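PDB 2F2L: peptidoglycan recognition protein-LC isoform LCx from Drosophila melanogaster, which binds a disaccharide-tetrapeptide fragment of bacterial peptidoglycan through its extracellular domain and probably acts as a receptor in innate immune sensing. Local coordinates for residues L4-W9 and W61-Y66; E116-L121 and K158-W163. One frame throughout, in Å; residues are numbered along the deposited sequence.

Contact 1. Residues L4-W9 and W61-Y66; sequences LKVAEW and WDHIGY. With MLD (glcnac(beta1-4)-murnac(1,6-anhydro)-L-ala-gamma-D-glu-meso-a2pm-D-ala), chain G.
The indole of Trp9 and the branched side chain of Ile64 make the inner half of this contact: Trp9 CH2, at the far corner of the six-membered ring, lies 4.3 Å from Ile64 CD1, which approaches the ring obliquely. Both residues are buried. Trp9 NE1 is hydrogen-bonded to the backbone oxygen of Glu78, which limits the rotation of the indole, and Val48 and Asn49 of helix 41-58 also touch it. Solvent reaches the contact on the Val6 side. There Val6, partly exposed, offers CG2, the methyl anti to its carbonyl carbon, to the buried His63 ring, with 4.1 Å between Val6 CG2 and His63 NE2. The methyl comes at the imidazole obliquely, the two side chains passing alongside and pointing opposite ways. Behind Val6 the turn is held by Glu8 OE2, which accepts the Lys5 amide at 3.0 Å from Lys5 N, from above the carboxylate plane. In this amidase-like peptidoglycan-recognition fold, a mixed sheet flanked by helices, segment 4-9 leaves strand 3-4 at one edge of the sheet and packs against the loop that leads into strand 68-70. The other flank of that loop, packed more tightly, is a wall of the ligand pocket. Trp61 lays one indole face on the diaminopimelate side chain of MLD, whose CBP sits 3.5 Å above the ring plane. Asp62 N donates to the carboxylate oxygen MLD OBV at 2.8 Å, nearly straight at 169°. Tyr66 OH donates a hydrogen bond to the lactyl carbonyl oxygen OAM of MLD at 2.6 Å, near the phenol plane.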
loop_
_atom_site.group_PDB
_atom_site.type_symbol
_atom_site.label_atom_id
_atom_site.label_comp_id
_atom_site.label_asym_id
_atom_site.label_seq_id
_atom_site.Cartn_x
_atom_site.Cartn_y
_atom_site.Cartn_z
ATOM N N LEU B 4 -18.536 6.753 13.132
ATOM C CA LEU B 4 -18.033 8.108 12.895
ATOM C C LEU B 4 -18.285 8.513 11.443
ATOM O O LEU B 4 -17.779 7.880 10.522
ATOM C CB LEU B 4 -16.530 8.190 13.196
ATOM C CG LEU B 4 -16.109 8.070 14.652
ATOM C CD1 LEU B 4 -14.580 8.091 14.774
ATOM C CD2 LEU B 4 -16.734 9.199 15.470
ATOM N N LYS B 5 -19.056 9.573 11.249
ATOM C CA LYS B 5 -19.304 10.115 9.919
ATOM C C LYS B 5 -18.031 10.651 9.251
ATOM O O LYS B 5 -17.043 10.967 9.929
ATOM C CB LYS B 5 -20.343 11.215 9.985
ATOM C CG LYS B 5 -21.708 10.720 10.382
ATOM C CD LYS B 5 -22.691 11.865 10.550
ATOM C CE LYS B 5 -24.021 11.347 11.029
ATOM N NZ LYS B 5 -25.097 12.368 10.860
ATOM N N VAL B 6 -18.079 10.773 7.925
ATOM C CA VAL B 6 -16.918 11.249 7.150
ATOM C C VAL B 6 -16.319 12.513 7.773
ATOM O O VAL B 6 -15.106 12.586 8.030
ATOM C CB VAL B 6 -17.263 11.493 5.660
ATOM C CG1 VAL B 6 -16.054 12.057 4.910
ATOM C CG2 VAL B 6 -17.737 10.197 5.004
ATOM N N ALA B 7 -17.179 13.479 8.063
ATOM C CA ALA B 7 -16.745 14.741 8.640
ATOM C C ALA B 7 -16.112 14.556 10.018
ATOM O O ALA B 7 -15.193 15.291 10.388
ATOM C CB ALA B 7 -17.920 15.710 8.725
ATOM N N GLU B 8 -16.608 13.581 10.777
ATOM C CA GLU B 8 -16.115 13.343 12.127
ATOM C C GLU B 8 -14.715 12.727 12.152
ATOM O O GLU B 8 -13.982 12.945 13.118
ATOM C CB GLU B 8 -17.119 12.519 12.938
ATOM C CG GLU B 8 -18.342 13.345 13.341
ATOM C CD GLU B 8 -19.545 12.515 13.769
ATOM O OE1 GLU B 8 -20.563 13.123 14.169
ATOM O OE2 GLU B 8 -19.495 11.269 13.706
ATOM N N TRP B 9 -14.340 11.971 11.114
ATOM C CA TRP B 9 -12.946 11.523 10.999
ATOM C C TRP B 9 -12.084 12.433 10.107
ATOM O O TRP B 9 -10.931 12.127 9.801
ATOM C CB TRP B 9 -12.820 10.035 10.607
ATOM C CG TRP B 9 -13.546 9.527 9.411
ATOM C CD1 TRP B 9 -14.719 8.833 9.409
ATOM C CD2 TRP B 9 -13.094 9.548 8.046
ATOM N NE1 TRP B 9 -15.048 8.454 8.135
ATOM C CE2 TRP B 9 -14.072 8.893 7.276
ATOM C CE3 TRP B 9 -11.975 10.086 7.398
ATOM C CZ2 TRP B 9 -13.958 8.754 5.893
ATOM C CZ3 TRP B 9 -11.863 9.946 6.028
ATOM C CH2 TRP B 9 -12.848 9.297 5.288
ATOM N N TRP B 61 -11.059 7.894 -7.984
ATOM C CA TRP B 61 -12.492 7.622 -7.738
ATOM C C TRP B 61 -13.178 8.833 -7.092
ATOM O O TRP B 61 -12.522 9.815 -6.701
ATOM C CB TRP B 61 -12.672 6.353 -6.888
ATOM C CG TRP B 61 -12.017 5.131 -7.495
ATOM C CD1 TRP B 61 -11.682 4.945 -8.813
ATOM C CD2 TRP B 61 -11.642 3.924 -6.815
ATOM N NE1 TRP B 61 -11.109 3.711 -8.984
ATOM C CE2 TRP B 61 -11.069 3.064 -7.775
ATOM C CE3 TRP B 61 -11.735 3.484 -5.484
ATOM C CZ2 TRP B 61 -10.594 1.786 -7.447
ATOM C CZ3 TRP B 61 -11.245 2.224 -5.160
ATOM C CH2 TRP B 61 -10.679 1.390 -6.134
ATOM N N ASP B 62 -14.496 8.767 -6.976
ATOM C CA ASP B 62 -15.288 9.923 -6.525
ATOM C C ASP B 62 -15.437 10.056 -4.991
ATOM O O ASP B 62 -15.929 11.066 -4.480
ATOM C CB ASP B 62 -16.657 9.862 -7.190
ATOM C CG ASP B 62 -16.593 10.150 -8.691
ATOM O OD1 ASP B 62 -15.740 10.968 -9.113
ATOM O OD2 ASP B 62 -17.424 9.579 -9.435
ATOM N N HIS B 63 -14.986 9.042 -4.267
ATOM C CA HIS B 63 -15.063 9.012 -2.816
ATOM C C HIS B 63 -14.230 7.821 -2.350
ATOM O O HIS B 63 -13.789 6.987 -3.159
ATOM C CB HIS B 63 -16.535 8.837 -2.363
ATOM C CG HIS B 63 -16.842 9.388 -1.003
ATOM N ND1 HIS B 63 -15.866 9.711 -0.085
ATOM C CD2 HIS B 63 -18.025 9.636 -0.391
ATOM C CE1 HIS B 63 -16.434 10.155 1.022
ATOM N NE2 HIS B 63 -17.742 10.127 0.859
ATOM N N ILE B 64 -14.020 7.720 -1.048
ATOM C CA ILE B 64 -13.484 6.487 -0.482
ATOM C C ILE B 64 -14.405 5.343 -0.946
ATOM O O ILE B 64 -15.633 5.497 -1.025
ATOM C CB ILE B 64 -13.397 6.578 1.040
ATOM C CG1 ILE B 64 -12.520 5.475 1.609
ATOM C CG2 ILE B 64 -14.792 6.536 1.683
ATOM C CD1 ILE B 64 -12.117 5.731 3.030
ATOM N N GLY B 65 -13.795 4.220 -1.292
ATOM C CA GLY B 65 -14.474 3.144 -1.999
ATOM C C GLY B 65 -15.391 2.308 -1.138
ATOM O O GLY B 65 -16.349 1.753 -1.630
ATOM N N TYR B 66 -15.108 2.223 0.153
ATOM C CA TYR B 66 -15.892 1.365 1.035
ATOM C C TYR B 66 -17.190 2.033 1.494
ATOM O O TYR B 66 -17.307 3.251 1.535
ATOM C CB TYR B 66 -15.059 0.942 2.240
ATOM C CG TYR B 66 -13.723 0.299 1.877
ATOM C CD1 TYR B 66 -13.676 -0.870 1.118
ATOM C CD2 TYR B 66 -12.514 0.886 2.259
ATOM C CE1 TYR B 66 -12.456 -1.469 0.773
ATOM C CE2 TYR B 66 -11.278 0.297 1.933
ATOM C CZ TYR B 66 -11.260 -0.874 1.185
ATOM O OH TYR B 66 -10.069 -1.465 0.865
HETATM C CAA MLD G . -2.861 -8.340 0.943
HETATM C CAB MLD G . -3.893 -8.083 -0.145
HETATM O OAC MLD G . -5.090 -8.108 0.110
HETATM N N2 MLD G . -3.383 -7.832 -1.347
HETATM C C2 MLD G . -4.182 -7.595 -2.544
HETATM C C3 MLD G . -3.665 -8.551 -3.622
HETATM O O3 MLD G . -3.780 -9.933 -3.233
HETATM C C4 MLD G . -4.330 -8.269 -4.966
HETATM O O4 MLD G . -3.661 -9.057 -5.934
HETATM C C5 MLD G . -4.158 -6.788 -5.319
HETATM C C6 MLD G . -4.883 -6.313 -6.592
HETATM O O6 MLD G . -4.422 -4.965 -6.900
HETATM O O5 MLD G . -4.748 -6.026 -4.269
HETATM C C1 MLD G . -4.034 -6.160 -3.018
HETATM O O1 MLD G . -4.633 -5.313 -2.073
HETATM C CA4 MLD G . -4.341 -3.920 -2.336
HETATM C CA5 MLD G . -2.925 -3.450 -2.002
HETATM O OA5 MLD G . -2.869 -2.384 -0.994
HETATM C CA6 MLD G . -2.577 -2.698 -3.240
HETATM O OA6 MLD G . -3.181 -1.433 -3.054
HETATM C CA1 MLD G . -3.612 -1.352 -1.663
HETATM C CA2 MLD G . -5.115 -1.669 -1.613
HETATM N NAD MLD G . -5.726 -0.997 -0.446
HETATM C CAE MLD G . -6.752 -0.171 -0.551
HETATM C CAF MLD G . -7.215 0.422 0.764
HETATM O OAG MLD G . -7.320 0.100 -1.609
HETATM C CA3 MLD G . -5.359 -3.172 -1.489
HETATM O OAH MLD G . -6.703 -3.552 -1.949
HETATM C CAI MLD G . -7.665 -3.748 -0.884
HETATM C CAJ MLD G . -7.704 -5.177 -0.392
HETATM C CAL MLD G . -9.070 -3.374 -1.400
HETATM O OAM MLD G . -10.013 -3.551 -0.637
HETATM N N MLD G . -9.198 -2.865 -2.625
HETATM C CA MLD G . -10.477 -2.439 -3.208
HETATM C CB MLD G . -10.642 -0.966 -2.816
HETATM C C MLD G . -10.335 -2.537 -4.737
HETATM O O MLD G . -9.382 -1.999 -5.306
HETATM N NAN MLD G . -11.282 -3.253 -5.337
HETATM C CAO MLD G . -11.372 -3.499 -6.785
HETATM C CAP MLD G . -11.614 -5.014 -7.088
HETATM O OBA MLD G . -12.088 -5.267 -8.199
HETATM O OAQ MLD G . -11.367 -5.884 -6.218
HETATM C CBB MLD G . -12.610 -2.794 -7.329
HETATM C CBC MLD G . -12.542 -1.277 -7.321
HETATM C CBD MLD G . -13.818 -0.720 -7.977
HETATM O OBE MLD G . -14.868 -1.364 -7.992
HETATM N NBF MLD G . -13.697 0.475 -8.512
HETATM C CBG MLD G . -14.820 1.150 -9.176
HETATM C CBH MLD G . -15.179 0.407 -10.479
HETATM O OBI MLD G . -14.303 0.025 -11.253
HETATM N NBJ MLD G . -16.479 0.187 -10.663
HETATM C CBK MLD G . -17.042 -0.487 -11.854
HETATM C CBL MLD G . -18.071 0.452 -12.493
HETATM C CBM MLD G . -17.746 -1.826 -11.543
HETATM O OBO MLD G . -18.212 -2.002 -10.387
HETATM O OBN MLD G . -17.819 -2.642 -12.496
HETATM C CBP MLD G . -14.428 2.615 -9.431
HETATM C CBQ MLD G . -15.650 3.491 -9.758
HETATM C CBR MLD G . -15.260 4.968 -9.856
HETATM C CBS MLD G . -16.439 5.917 -9.630
HETATM C CBT MLD G . -16.817 5.915 -8.142
HETATM O OBV MLD G . -16.042 6.504 -7.370
HETATM O OBU MLD G . -17.871 5.335 -7.812
HETATM N NBW MLD G . -17.585 5.487 -10.441
#

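Contact 2. Residues E116-L121 and K158-W163; sequences EACQLL and KKWPHW
A turn that follows the C-terminal helix of the domain, 151-157, is pinned to the middle of helix 112-127 by one tryptophan, a compact case of a large aromatic side chain joining two elements far apart in sequence. Trp160 opens a type I beta turn closed by the bond from Trp163 N to Trp160 O, 3.0 Å. Its CG lies beside the backbone N, anti to the carbonyl carbon (chi1 -73°), and the six-membered ring leads toward the helix, with CH2 and CZ3 nearest Cys118. Cys118 meets the rim. Its sulfur lies 4.0 Å from both Trp160 CH2 and CZ3, facing the bond between them, and its line to the centroid of the six-membered ring runs 88° from the ring normal, making a sulfur-aromatic contact at the edge. Gln119 is extended beyond CG and crosses the indole obliquely, with amide and ring planes 51° apart. Its methylene carbon CG lies 4.1 Å from Trp160 CZ2, while Gln119 NE2 comes within 3.7 Å of the same CZ2. Between these two segments the junction is made by van der Waals and sulfur-aromatic contact, buried at Cys118 and partly exposed at Gln119. Trp163, which ends the beta turn, lies apart from the helix: Lys158 CG is 3.6 Å above one face of its ring, and NE1 hydrogen-bonds to Gln142. Leu115 and Leu122 of helix 112-127 also touch Trp160, and Cys118 rests on Phe101 of strand 97-101. Ala117 and Leu121 pack on Val70 and Phe68 of strand 68-70, while His162 stacks on Tyr135 of strand 135-139, outermost in the sheet of this chain.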
loop_
_atom_site.group_PDB
_atom_site.type_symbol
_atom_site.label_atom_id
_atom_site.label_comp_id
_atom_site.label_asym_id
_atom_site.label_seq_id
_atom_site.Cartn_x
_atom_site.Cartn_y
_atom_site.Cartn_z
ATOM N N GLU B 116 -16.221 -7.457 17.096
ATOM C CA GLU B 116 -17.449 -7.001 17.752
ATOM C C GLU B 116 -18.110 -5.833 16.997
ATOM O O GLU B 116 -19.332 -5.844 16.772
ATOM C CB GLU B 116 -17.178 -6.653 19.223
ATOM C CG GLU B 116 -17.049 -7.909 20.121
ATOM C CD GLU B 116 -16.616 -7.619 21.540
ATOM O OE1 GLU B 116 -16.267 -6.458 21.864
ATOM O OE2 GLU B 116 -16.621 -8.581 22.341
ATOM N N ALA B 117 -17.314 -4.853 16.574
ATOM C CA ALA B 117 -17.838 -3.700 15.809
ATOM C C ALA B 117 -18.528 -4.128 14.509
ATOM O O ALA B 117 -19.603 -3.645 14.174
ATOM C CB ALA B 117 -16.728 -2.717 15.498
ATOM N N CYS B 118 -17.903 -5.029 13.777
ATOM C CA CYS B 118 -18.456 -5.506 12.513
ATOM C C CYS B 118 -19.764 -6.278 12.731
ATOM O O CYS B 118 -20.709 -6.145 11.957
ATOM C CB CYS B 118 -17.431 -6.371 11.795
ATOM S SG CYS B 118 -17.930 -6.890 10.170
ATOM N N GLN B 119 -19.816 -7.092 13.782
ATOM C CA GLN B 119 -21.039 -7.844 14.097
ATOM C C GLN B 119 -22.179 -6.877 14.411
ATOM O O GLN B 119 -23.311 -7.062 13.942
ATOM C CB GLN B 119 -20.790 -8.861 15.244
ATOM C CG GLN B 119 -19.848 -9.994 14.812
ATOM C CD GLN B 119 -19.351 -10.926 15.925
ATOM O OE1 GLN B 119 -19.400 -10.621 17.116
ATOM N NE2 GLN B 119 -18.837 -12.078 15.508
ATOM N N LEU B 120 -21.872 -5.829 15.178
ATOM C CA LEU B 120 -22.877 -4.823 15.548
ATOM C C LEU B 120 -23.327 -4.004 14.341
ATOM O O LEU B 120 -24.492 -3.662 14.216
ATOM C CB LEU B 120 -22.344 -3.886 16.640
ATOM C CG LEU B 120 -22.165 -4.446 18.058
ATOM C CD1 LEU B 120 -21.512 -3.408 18.940
ATOM C CD2 LEU B 120 -23.491 -4.914 18.687
ATOM N N LEU B 121 -22.381 -3.670 13.471
ATOM C CA LEU B 121 -22.688 -2.937 12.252
ATOM C C LEU B 121 -23.683 -3.712 11.387
ATOM O O LEU B 121 -24.695 -3.153 10.948
ATOM C CB LEU B 121 -21.395 -2.654 11.480
ATOM C CG LEU B 121 -21.525 -1.965 10.129
ATOM C CD1 LEU B 121 -22.257 -0.663 10.245
ATOM C CD2 LEU B 121 -20.141 -1.781 9.569
ATOM N N LYS B 158 -15.808 -17.131 7.252
ATOM C CA LYS B 158 -16.333 -18.389 6.702
ATOM C C LYS B 158 -17.203 -19.163 7.694
ATOM O O LYS B 158 -17.997 -19.983 7.277
ATOM C CB LYS B 158 -15.210 -19.324 6.240
ATOM C CG LYS B 158 -14.854 -19.197 4.785
ATOM C CD LYS B 158 -13.891 -20.306 4.329
ATOM C CE LYS B 158 -14.594 -21.650 4.232
ATOM N NZ LYS B 158 -13.936 -22.564 3.254
ATOM N N LYS B 159 -17.025 -18.930 8.993
ATOM C CA LYS B 159 -17.823 -19.593 10.033
ATOM C C LYS B 159 -19.005 -18.764 10.533
ATOM O O LYS B 159 -19.715 -19.198 11.444
ATOM C CB LYS B 159 -16.943 -19.948 11.221
ATOM C CG LYS B 159 -15.863 -20.956 10.905
ATOM C CD LYS B 159 -14.777 -20.877 11.944
ATOM C CE LYS B 159 -13.774 -22.007 11.828
ATOM N NZ LYS B 159 -12.427 -21.510 12.201
ATOM N N TRP B 160 -19.212 -17.585 9.950
ATOM C CA TRP B 160 -20.358 -16.753 10.294
ATOM C C TRP B 160 -21.621 -17.250 9.580
ATOM O O TRP B 160 -21.555 -17.708 8.432
ATOM C CB TRP B 160 -20.084 -15.285 9.945
ATOM C CG TRP B 160 -19.109 -14.597 10.872
ATOM C CD1 TRP B 160 -18.374 -15.173 11.877
ATOM C CD2 TRP B 160 -18.746 -13.207 10.858
ATOM N NE1 TRP B 160 -17.610 -14.223 12.499
ATOM C CE2 TRP B 160 -17.813 -13.010 11.891
ATOM C CE3 TRP B 160 -19.137 -12.106 10.079
ATOM C CZ2 TRP B 160 -17.247 -11.755 12.166
ATOM C CZ3 TRP B 160 -18.574 -10.863 10.348
ATOM C CH2 TRP B 160 -17.644 -10.697 11.384
ATOM N N PRO B 161 -22.783 -17.156 10.255
ATOM C CA PRO B 161 -23.987 -17.789 9.720
ATOM C C PRO B 161 -24.431 -17.258 8.346
ATOM O O PRO B 161 -24.986 -18.025 7.550
ATOM C CB PRO B 161 -25.045 -17.490 10.796
ATOM C CG PRO B 161 -24.242 -17.216 12.040
ATOM C CD PRO B 161 -23.067 -16.469 11.529
ATOM N N HIS B 162 -24.175 -15.986 8.057
ATOM C CA HIS B 162 -24.569 -15.425 6.764
ATOM C C HIS B 162 -23.594 -15.716 5.614
ATOM O O HIS B 162 -23.885 -15.380 4.461
ATOM C CB HIS B 162 -24.795 -13.928 6.902
ATOM C CG HIS B 162 -26.000 -13.584 7.723
ATOM N ND1 HIS B 162 -27.237 -13.342 7.161
ATOM C CD2 HIS B 162 -26.163 -13.453 9.063
ATOM C CE1 HIS B 162 -28.109 -13.076 8.119
ATOM N NE2 HIS B 162 -27.481 -13.127 9.282
ATOM N N TRP B 163 -22.444 -16.326 5.918
ATOM C CA TRP B 163 -21.452 -16.604 4.888
ATOM C C TRP B 163 -22.067 -17.489 3.806
ATOM O O TRP B 163 -22.854 -18.388 4.106
ATOM C CB TRP B 163 -20.174 -17.240 5.461
ATOM C CG TRP B 163 -19.159 -17.560 4.367
ATOM C CD1 TRP B 163 -18.350 -16.670 3.700
ATOM C CD2 TRP B 163 -18.883 -18.847 3.794
ATOM N NE1 TRP B 163 -17.595 -17.329 2.763
ATOM C CE2 TRP B 163 -17.900 -18.663 2.802
ATOM C CE3 TRP B 163 -19.376 -20.137 4.023
ATOM C CZ2 TRP B 163 -17.399 -19.718 2.044
ATOM C CZ3 TRP B 163 -18.871 -21.189 3.272
ATOM C CH2 TRP B 163 -17.897 -20.971 2.292
#

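In the fold
The two contacts lie on opposite sides of the chain's centre, 22 Å apart between centres, and their nearest atoms stay about 9 Å from each other. They follow in series along the chain, contact 1 closing before contact 2 opens. Only contact 1 takes part in the ligand pocket, through Trp61, Asp62 and Tyr66; in contact 2 the Cys118 side chain is about 14 Å from MLD. The mixed sheet relates them: the loop 61-66 runs into strand 68-70, against which helix 112-127 packs. Contact 1 thus joins the N-terminal segment to a pocket wall, whereas contact 2 ties the C-terminal turn to a helix resting on the sheet.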